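Mandelate racemase/muconate lactonizing enzyme (Polaromonas sp., PDB 2OG9) belongs to the enolase superfamily and probably racemizes mandelate or a related 2-hydroxy acid, by abstracting and returning the proton next to its carboxylate. Local coordinates at residues A84-G89 / D100-A105; A125-K130 / K140-Y145; P209-A214 / E331-H336. All coordinates share one frame; numbering follows the deposited sequence.

Interaction 1 (A84-G89 / D100-A105); sequences APALIG and DKLCWA
A86 and L102 carry most of this contact: the methyl CB of A86 points at helix 95-104 and meets CD2 of L102 at 3.5 Å. The two backbones come closest at the same pair, with the CA atoms of A86 and L102 6.8 Å apart and the alanine methyl set directly against the leucine. The first bond of the L102 side chain does not aim at 84-89, but CG lies beside the backbone N, chi1 -69°, and that rotation brings both methyls nearer to it. CD2 takes A86, while CD1 goes to L87, approaching its CD2 at 4.1 Å. The two leucine side chains cross at about a right angle there, a looser touch than the one on the alanine.

The polar half belongs to K101, one residue earlier on the helix. Its chain is extended from end to end, with CG opposite the backbone N (chi1 -180°), and it reaches across to put NZ 2.7 Å from A86 O. The ammonium lies in the carbonyl plane, on a lone pair, with a C=O...N angle of 144°. On the way CE of K101 passes CB of A86 at 4.1 Å, so the aliphatic part of the lysine packs on the residue whose carbonyl its end holds. NZ also makes a salt bridge with E90, just past the segment, and thus ties two points of the loop to helix 95-104.

Residues 84-87 keep helical backbone angles in the loop after helix 73-83, without regular helical bonds, in the N-terminal α+β capping domain of the family. Behind the leucines lies helix 114-133, where L87 and L102 both touch F122 and L102 also meets I119. On the sheet side L87 packs on I15, I88 on V18, and A84 and I88 on V381 of strand 375-382.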
loop_
_atom_site.group_PDB
_atom_site.type_symbol
_atom_site.label_atom_id
_atom_site.label_comp_id
_atom_site.label_asym_id
_atom_site.label_seq_id
_atom_site.Cartn_x
_atom_site.Cartn_y
_atom_site.Cartn_z
ATOM N N ALA A 84 -19.045 -41.162 -1.234
ATOM C CA ALA A 84 -20.201 -41.349 -2.109
ATOM C C ALA A 84 -21.543 -41.466 -1.380
ATOM O O ALA A 84 -22.520 -40.837 -1.783
ATOM C CB ALA A 84 -19.987 -42.568 -3.004
ATOM N N PRO A 85 -21.611 -42.267 -0.300
ATOM C CA PRO A 85 -22.876 -42.416 0.434
ATOM C C PRO A 85 -23.511 -41.100 0.877
ATOM O O PRO A 85 -24.725 -41.020 1.060
ATOM C CB PRO A 85 -22.487 -43.292 1.626
ATOM C CG PRO A 85 -21.376 -44.142 1.065
ATOM C CD PRO A 85 -20.564 -43.128 0.283
ATOM N N ALA A 86 -22.695 -40.064 1.053
ATOM C CA ALA A 86 -23.211 -38.768 1.489
ATOM C C ALA A 86 -24.121 -38.114 0.454
ATOM O O ALA A 86 -24.835 -37.162 0.764
ATOM C CB ALA A 86 -22.049 -37.828 1.831
ATOM N N LEU A 87 -24.094 -38.619 -0.776
ATOM C CA LEU A 87 -24.925 -38.054 -1.836
ATOM C C LEU A 87 -26.328 -38.650 -1.883
ATOM O O LEU A 87 -27.260 -38.010 -2.357
ATOM C CB LEU A 87 -24.256 -38.253 -3.204
ATOM C CG LEU A 87 -23.062 -37.367 -3.566
ATOM C CD1 LEU A 87 -22.473 -37.816 -4.904
ATOM C CD2 LEU A 87 -23.515 -35.906 -3.648
ATOM N N ILE A 88 -26.482 -39.875 -1.395
ATOM C CA ILE A 88 -27.790 -40.524 -1.432
ATOM C C ILE A 88 -28.863 -39.750 -0.671
ATOM O O ILE A 88 -28.662 -39.345 0.471
ATOM C CB ILE A 88 -27.720 -41.956 -0.865
ATOM C CG1 ILE A 88 -26.672 -42.770 -1.631
ATOM C CG2 ILE A 88 -29.092 -42.615 -0.963
ATOM C CD1 ILE A 88 -26.926 -42.874 -3.132
ATOM N N GLY A 89 -30.004 -39.545 -1.321
ATOM C CA GLY A 89 -31.104 -38.836 -0.693
ATOM C C GLY A 89 -31.094 -37.330 -0.880
ATOM O O GLY A 89 -32.094 -36.665 -0.609
ATOM N N ASP A 100 -19.955 -28.590 -0.883
ATOM C CA ASP A 100 -19.581 -28.251 0.496
ATOM C C ASP A 100 -19.821 -29.409 1.464
ATOM O O ASP A 100 -19.004 -29.661 2.352
ATOM C CB ASP A 100 -20.359 -27.024 0.997
ATOM C CG ASP A 100 -19.952 -25.736 0.296
ATOM O OD1 ASP A 100 -18.888 -25.711 -0.362
ATOM O OD2 ASP A 100 -20.692 -24.738 0.421
ATOM N N LYS A 101 -20.944 -30.109 1.308
ATOM C CA LYS A 101 -21.241 -31.232 2.191
ATOM C C LYS A 101 -20.177 -32.323 2.057
ATOM O O LYS A 101 -19.708 -32.867 3.058
ATOM C CB LYS A 101 -22.626 -31.826 1.879
ATOM C CG LYS A 101 -22.985 -33.003 2.783
ATOM C CD LYS A 101 -24.272 -33.711 2.356
ATOM C CE LYS A 101 -24.543 -34.921 3.259
ATOM N NZ LYS A 101 -25.764 -35.694 2.882
ATOM N N LEU A 102 -19.787 -32.644 0.827
ATOM C CA LEU A 102 -18.777 -33.678 0.621
ATOM C C LEU A 102 -17.413 -33.225 1.125
ATOM O O LEU A 102 -16.619 -34.036 1.614
ATOM C CB LEU A 102 -18.686 -34.056 -0.859
ATOM C CG LEU A 102 -19.891 -34.812 -1.431
ATOM C CD1 LEU A 102 -19.580 -35.252 -2.852
ATOM C CD2 LEU A 102 -20.213 -36.020 -0.567
ATOM N N CYS A 103 -17.142 -31.929 1.011
ATOM C CA CYS A 103 -15.870 -31.389 1.477
ATOM C C CYS A 103 -15.861 -31.471 3.009
ATOM O O CYS A 103 -14.859 -31.856 3.615
ATOM C CB CYS A 103 -15.716 -29.937 1.014
ATOM S SG CYS A 103 -14.057 -29.240 1.237
ATOM N N TRP A 104 -16.982 -31.126 3.637
ATOM C CA TRP A 104 -17.058 -31.199 5.092
ATOM C C TRP A 104 -16.953 -32.653 5.552
ATOM O O TRP A 104 -16.377 -32.936 6.600
ATOM C CB TRP A 104 -18.363 -30.576 5.612
ATOM C CG TRP A 104 -18.323 -29.070 5.693
ATOM C CD1 TRP A 104 -18.992 -28.181 4.893
ATOM C CD2 TRP A 104 -17.571 -28.281 6.626
ATOM N NE1 TRP A 104 -18.705 -26.890 5.275
ATOM C CE2 TRP A 104 -17.838 -26.921 6.335
ATOM C CE3 TRP A 104 -16.703 -28.589 7.683
ATOM C CZ2 TRP A 104 -17.259 -25.870 7.062
ATOM C CZ3 TRP A 104 -16.128 -27.543 8.406
ATOM C CH2 TRP A 104 -16.413 -26.200 8.091
ATOM N N ALA A 105 -17.500 -33.574 4.764
ATOM C CA ALA A 105 -17.443 -34.988 5.108
ATOM C C ALA A 105 -15.991 -35.462 5.212
ATOM O O ALA A 105 -15.710 -36.495 5.818
ATOM C CB ALA A 105 -18.193 -35.814 4.067
#

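Interaction 2 (A125-K130 / K140-Y145)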
loop_
_atom_site.group_PDB
_atom_site.type_symbol
_atom_site.label_atom_id
_atom_site.label_comp_id
_atom_site.label_asym_id
_atom_site.label_seq_id
_atom_site.Cartn_x
_atom_site.Cartn_y
_atom_site.Cartn_z
ATOM N N ALA A 125 -20.739 -34.506 -12.770
ATOM C CA ALA A 125 -21.899 -35.336 -13.049
ATOM C C ALA A 125 -23.189 -34.584 -12.696
ATOM O O ALA A 125 -24.170 -34.646 -13.436
ATOM C CB ALA A 125 -21.801 -36.644 -12.257
ATOM N N LEU A 126 -23.191 -33.866 -11.575
ATOM C CA LEU A 126 -24.382 -33.119 -11.167
ATOM C C LEU A 126 -24.701 -32.017 -12.178
ATOM O O LEU A 126 -25.871 -31.766 -12.491
ATOM C CB LEU A 126 -24.191 -32.507 -9.773
ATOM C CG LEU A 126 -24.214 -33.495 -8.599
ATOM C CD1 LEU A 126 -23.881 -32.786 -7.294
ATOM C CD2 LEU A 126 -25.595 -34.131 -8.517
ATOM N N TRP A 127 -23.667 -31.353 -12.685
ATOM C CA TRP A 127 -23.874 -30.301 -13.679
ATOM C C TRP A 127 -24.400 -30.905 -14.978
ATOM O O TRP A 127 -25.267 -30.332 -15.624
ATOM C CB TRP A 127 -22.571 -29.546 -13.953
ATOM C CG TRP A 127 -22.339 -28.442 -12.988
ATOM C CD1 TRP A 127 -21.531 -28.459 -11.880
ATOM C CD2 TRP A 127 -22.973 -27.163 -13.006
ATOM N NE1 TRP A 127 -21.627 -27.259 -11.210
ATOM C CE2 TRP A 127 -22.507 -26.447 -11.877
ATOM C CE3 TRP A 127 -23.896 -26.550 -13.866
ATOM C CZ2 TRP A 127 -22.932 -25.145 -11.586
ATOM C CZ3 TRP A 127 -24.320 -25.254 -13.578
ATOM C CH2 TRP A 127 -23.834 -24.564 -12.442
ATOM N N ASP A 128 -23.854 -32.055 -15.353
ATOM C CA ASP A 128 -24.268 -32.770 -16.562
ATOM C C ASP A 128 -25.754 -33.104 -16.435
ATOM O O ASP A 128 -26.541 -32.891 -17.358
ATOM C CB ASP A 128 -23.440 -34.056 -16.700
ATOM C CG ASP A 128 -23.851 -34.907 -17.899
ATOM O OD1 ASP A 128 -23.975 -34.358 -19.011
ATOM O OD2 ASP A 128 -24.033 -36.132 -17.729
ATOM N N LEU A 129 -26.130 -33.599 -15.263
ATOM C CA LEU A 129 -27.509 -33.965 -14.981
ATOM C C LEU A 129 -28.439 -32.754 -15.023
ATOM O O LEU A 129 -29.525 -32.824 -15.593
ATOM C CB LEU A 129 -27.582 -34.666 -13.615
ATOM C CG LEU A 129 -28.906 -35.248 -13.104
ATOM C CD1 LEU A 129 -28.617 -36.259 -11.995
ATOM C CD2 LEU A 129 -29.812 -34.140 -12.594
ATOM N N LYS A 130 -28.023 -31.636 -14.434
ATOM C CA LYS A 130 -28.875 -30.449 -14.443
ATOM C C LYS A 130 -29.065 -29.928 -15.862
ATOM O O LYS A 130 -30.165 -29.524 -16.236
ATOM C CB LYS A 130 -28.292 -29.332 -13.564
ATOM C CG LYS A 130 -29.138 -28.058 -13.570
ATOM C CD LYS A 130 -28.638 -27.018 -12.565
ATOM C CE LYS A 130 -28.877 -27.475 -11.124
ATOM N NZ LYS A 130 -28.603 -26.372 -10.153
ATOM N N LYS A 140 -24.976 -24.079 -22.945
ATOM C CA LYS A 140 -26.206 -23.308 -22.986
ATOM C C LYS A 140 -26.839 -23.173 -21.603
ATOM O O LYS A 140 -27.516 -22.184 -21.327
ATOM C CB LYS A 140 -27.197 -23.935 -23.976
ATOM C CG LYS A 140 -26.766 -23.790 -25.443
ATOM C CD LYS A 140 -26.791 -22.325 -25.902
ATOM C CE LYS A 140 -26.253 -22.178 -27.332
ATOM N NZ LYS A 140 -26.427 -20.795 -27.886
ATOM N N LEU A 141 -26.628 -24.156 -20.734
ATOM C CA LEU A 141 -27.186 -24.065 -19.389
ATOM C C LEU A 141 -26.503 -22.900 -18.676
ATOM O O LEU A 141 -27.147 -22.079 -18.024
ATOM C CB LEU A 141 -26.940 -25.354 -18.604
ATOM C CG LEU A 141 -27.314 -25.300 -17.117
ATOM C CD1 LEU A 141 -28.816 -25.139 -16.961
ATOM C CD2 LEU A 141 -26.843 -26.579 -16.431
ATOM N N LEU A 142 -25.189 -22.825 -18.821
ATOM C CA LEU A 142 -24.415 -21.755 -18.200
ATOM C C LEU A 142 -24.652 -20.439 -18.923
ATOM O O LEU A 142 -24.606 -19.372 -18.313
ATOM C CB LEU A 142 -22.926 -22.087 -18.260
ATOM C CG LEU A 142 -22.438 -23.318 -17.498
ATOM C CD1 LEU A 142 -20.953 -23.506 -17.771
ATOM C CD2 LEU A 142 -22.701 -23.136 -16.008
ATOM N N GLY A 143 -24.918 -20.532 -20.225
ATOM C CA GLY A 143 -25.123 -19.355 -21.048
ATOM C C GLY A 143 -23.824 -19.162 -21.811
ATOM O O GLY A 143 -22.772 -19.007 -21.195
ATOM N N SER A 144 -23.868 -19.175 -23.139
ATOM C CA SER A 144 -22.634 -19.026 -23.901
ATOM C C SER A 144 -22.479 -17.688 -24.608
ATOM O O SER A 144 -23.436 -16.936 -24.765
ATOM C CB SER A 144 -22.507 -20.159 -24.926
ATOM O OG SER A 144 -23.487 -20.034 -25.935
ATOM N N TYR A 145 -21.249 -17.400 -25.022
ATOM C CA TYR A 145 -20.927 -16.171 -25.735
ATOM C C TYR A 145 -20.538 -16.494 -27.168
ATOM O O TYR A 145 -20.439 -15.601 -28.016
ATOM C CB TYR A 145 -19.755 -15.465 -25.056
ATOM C CG TYR A 145 -20.143 -14.655 -23.849
ATOM C CD1 TYR A 145 -20.555 -13.333 -23.982
ATOM C CD2 TYR A 145 -20.095 -15.208 -22.567
ATOM C CE1 TYR A 145 -20.903 -12.573 -22.870
ATOM C CE2 TYR A 145 -20.447 -14.455 -21.449
ATOM C CZ TYR A 145 -20.847 -13.138 -21.613
ATOM O OH TYR A 145 -21.172 -12.377 -20.516
#
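K130 sends its ammonium NZ to three carbonyl oxygens, S93 O of its own chain and K140 O and L141 O of a neighbouring subunit, while its CG packs on CD2 of L141 within the chain at 4.0 Å. The same side chain thus works inside the subunit through its aliphatic part and between subunits through its end. A bend at chi3 (-69°) separates these tasks: CB heads for helix 138-142, then the chain turns off and its end leads away from it.

The contact joins two successive helices, 114-133 and 138-142, in the N-terminal capping domain of the enolase superfamily, on the side that meets the barrel. Their backbones stay well apart, 8.3 Å between the CA atoms of K130 and L141, and side chains fill the gap. L141 points at the longer helix and has the most surface buried by the contact. Its CG is set opposite the backbone N, chi1 172°, and CD2 then touches both the K130 chain and the indole of W127, which it meets at the ring edge, 3.9 Å from CE3. L141 also packs on L141 of the neighbouring subunit, so this little cluster continues over the subunit interface.

Helix 138-142 stops at G143, which turns the chain with a positive phi (102°). W127 also reaches the barrel: its NE1 is hydrogen-bonded to OG1 of T296, and its side chain touches L299 of helix 295-307. L299 also touches L142, which completes the grip on the indole's benzo end: L142 CD2 comes in obliquely, 3.6 Å from W127 CZ3 and 4.0 Å from W127 CH2.

Interaction 3 (P209-A214 / E331-H336)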
loop_
_atom_site.group_PDB
_atom_site.type_symbol
_atom_site.label_atom_id
_atom_site.label_comp_id
_atom_site.label_asym_id
_atom_site.label_seq_id
_atom_site.Cartn_x
_atom_site.Cartn_y
_atom_site.Cartn_z
ATOM N N PRO A 209 -0.837 -18.783 -35.545
ATOM C CA PRO A 209 -0.560 -18.479 -34.137
ATOM C C PRO A 209 0.358 -19.523 -33.515
ATOM O O PRO A 209 0.166 -20.725 -33.710
ATOM C CB PRO A 209 -1.949 -18.485 -33.499
ATOM C CG PRO A 209 -2.841 -18.027 -34.636
ATOM C CD PRO A 209 -2.289 -18.829 -35.797
ATOM N N LEU A 210 1.354 -19.057 -32.764
ATOM C CA LEU A 210 2.303 -19.951 -32.107
ATOM C C LEU A 210 2.462 -19.638 -30.625
ATOM O O LEU A 210 2.513 -18.471 -30.229
ATOM C CB LEU A 210 3.683 -19.848 -32.760
ATOM C CG LEU A 210 3.874 -20.251 -34.223
ATOM C CD1 LEU A 210 5.351 -20.120 -34.570
ATOM C CD2 LEU A 210 3.401 -21.684 -34.455
HETATM N N MSE A 211 2.538 -20.684 -29.810
HETATM C CA MSE A 211 2.741 -20.523 -28.374
HETATM C C MSE A 211 3.775 -21.538 -27.914
HETATM O O MSE A 211 3.992 -22.540 -28.581
HETATM C CB MSE A 211 1.430 -20.715 -27.583
HETATM C CG MSE A 211 0.526 -21.848 -28.036
HETATM SE SE MSE A 211 -0.716 -21.274 -29.410
HETATM C CE MSE A 211 -2.311 -20.921 -28.338
ATOM N N VAL A 212 4.433 -21.267 -26.792
ATOM C CA VAL A 212 5.421 -22.200 -26.267
ATOM C C VAL A 212 5.090 -22.559 -24.822
ATOM O O VAL A 212 4.442 -21.787 -24.106
ATOM C CB VAL A 212 6.864 -21.630 -26.347
ATOM C CG1 VAL A 212 7.217 -21.306 -27.793
ATOM C CG2 VAL A 212 6.998 -20.393 -25.472
ATOM N N ASP A 213 5.532 -23.742 -24.406
ATOM C CA ASP A 213 5.292 -24.251 -23.061
ATOM C C ASP A 213 6.642 -24.679 -22.489
ATOM O O ASP A 213 7.263 -25.611 -23.004
ATOM C CB ASP A 213 4.353 -25.456 -23.147
ATOM C CG ASP A 213 3.841 -25.908 -21.796
ATOM O OD1 ASP A 213 4.428 -25.534 -20.758
ATOM O OD2 ASP A 213 2.842 -26.658 -21.779
ATOM N N ALA A 214 7.097 -24.004 -21.434
ATOM C CA ALA A 214 8.390 -24.320 -20.824
ATOM C C ALA A 214 8.287 -25.340 -19.698
ATOM O O ALA A 214 9.302 -25.803 -19.176
ATOM C CB ALA A 214 9.053 -23.043 -20.314
ATOM N N GLU A 331 -12.793 -13.918 -25.615
ATOM C CA GLU A 331 -12.336 -15.022 -26.460
ATOM C C GLU A 331 -11.241 -15.890 -25.849
ATOM O O GLU A 331 -10.093 -15.465 -25.726
ATOM C CB GLU A 331 -11.849 -14.487 -27.816
ATOM C CG GLU A 331 -12.961 -14.085 -28.776
ATOM C CD GLU A 331 -13.781 -15.276 -29.257
ATOM O OE1 GLU A 331 -13.176 -16.256 -29.738
ATOM O OE2 GLU A 331 -15.030 -15.227 -29.163
ATOM N N PRO A 332 -11.585 -17.128 -25.465
ATOM C CA PRO A 332 -10.607 -18.041 -24.873
ATOM C C PRO A 332 -9.925 -18.923 -25.923
ATOM O O PRO A 332 -10.211 -18.826 -27.122
ATOM C CB PRO A 332 -11.457 -18.863 -23.914
ATOM C CG PRO A 332 -12.727 -19.033 -24.702
ATOM C CD PRO A 332 -12.959 -17.651 -25.304
ATOM N N TRP A 333 -9.006 -19.761 -25.454
ATOM C CA TRP A 333 -8.304 -20.724 -26.296
ATOM C C TRP A 333 -8.433 -22.066 -25.582
ATOM O O TRP A 333 -8.339 -22.125 -24.356
ATOM C CB TRP A 333 -6.808 -20.406 -26.419
ATOM C CG TRP A 333 -6.427 -19.327 -27.395
ATOM C CD1 TRP A 333 -6.282 -17.992 -27.133
ATOM C CD2 TRP A 333 -6.059 -19.508 -28.768
ATOM N NE1 TRP A 333 -5.836 -17.334 -28.257
ATOM C CE2 TRP A 333 -5.691 -18.239 -29.275
ATOM C CE3 TRP A 333 -6.000 -20.620 -29.621
ATOM C CZ2 TRP A 333 -5.268 -18.052 -30.599
ATOM C CZ3 TRP A 333 -5.579 -20.435 -30.939
ATOM C CH2 TRP A 333 -5.217 -19.157 -31.412
ATOM N N VAL A 334 -8.661 -23.137 -26.335
ATOM C CA VAL A 334 -8.758 -24.476 -25.762
ATOM C C VAL A 334 -7.860 -25.398 -26.575
ATOM O O VAL A 334 -7.827 -25.304 -27.809
ATOM C CB VAL A 334 -10.212 -25.019 -25.808
ATOM C CG1 VAL A 334 -10.226 -26.480 -25.385
ATOM C CG2 VAL A 334 -11.106 -24.205 -24.883
ATOM N N GLU A 335 -7.128 -26.279 -25.899
ATOM C CA GLU A 335 -6.235 -27.212 -26.585
ATOM C C GLU A 335 -6.982 -28.422 -27.113
ATOM O O GLU A 335 -7.767 -29.046 -26.381
ATOM C CB GLU A 335 -5.111 -27.675 -25.633
ATOM C CG GLU A 335 -4.238 -28.764 -26.236
ATOM C CD GLU A 335 -3.074 -29.130 -25.352
ATOM O OE1 GLU A 335 -3.279 -29.220 -24.124
ATOM O OE2 GLU A 335 -1.962 -29.340 -25.879
ATOM N N HIS A 336 -6.774 -28.712 -28.392
ATOM C CA HIS A 336 -7.391 -29.870 -28.999
ATOM C C HIS A 336 -6.437 -31.029 -28.928
ATOM O O HIS A 336 -5.488 -31.117 -29.720
ATOM C CB HIS A 336 -7.731 -29.661 -30.485
ATOM C CG HIS A 336 -8.186 -30.910 -31.172
ATOM N ND1 HIS A 336 -7.327 -31.939 -31.497
ATOM C CD2 HIS A 336 -9.411 -31.287 -31.603
ATOM C CE1 HIS A 336 -8.007 -32.892 -32.107
ATOM N NE2 HIS A 336 -9.272 -32.521 -32.186
#
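The terminal methyl of M211, a selenomethionine, sits over one face of the W333 indole in a CH-pi contact. CE is 4.1 Å from the centroid of the six-membered ring and 17° off its normal, displaced toward the rim, where its nearest atom is W333 CE3 at 3.9 Å. SE stands above the same ring at a longer 5.3 Å from the centroid, making this a Met-aromatic contact led by the methyl. The M211 chain starts with CG wedged between the backbone N and the carbonyl carbon (chi1 41°), then bends twice to bring CE down on the ring.

A second, purely apolar touch comes from P209, whose CB reaches W333 CH2 at 3.9 Å from an oblique direction.

Both strands belong to the modified TIM barrel of the enolase superfamily, and their side chains meet across its interior; strands 148-152 and 181-184 lie between them around the wall. Y152 also packs on M211, and W237 meets W333 edge-to-face.

Among the charged groups, D213, at the C-terminal end of strand 210-213, makes a salt bridge with K182, while OD2 of D213 is 6.9 Å from OE2 of E335, too far for contact. E331, at the start of 331-336, makes salt bridges with R146 and R354.

Interactions 1 and 2 both belong to the capping domain and share helix 114-133 as a neighbour or partner, with nearest atoms about 5 Å apart; interaction 3 lies in the barrel, about 37 Å from interaction 1 centre to centre. Interactions 1 and 2 are partly buried; only interaction 3 is fully buried. The contact of 84-89 with 100-105 mixes methyl packing with a direct lysine-to-carbonyl bond. That of 125-130 with 140-145 is entirely apolar between its segments, its polar ends bonded to S93, a neighbouring subunit and T296. The contact of 209-214 with 331-336 is apolar and aromatic, and no other chain touches its segments.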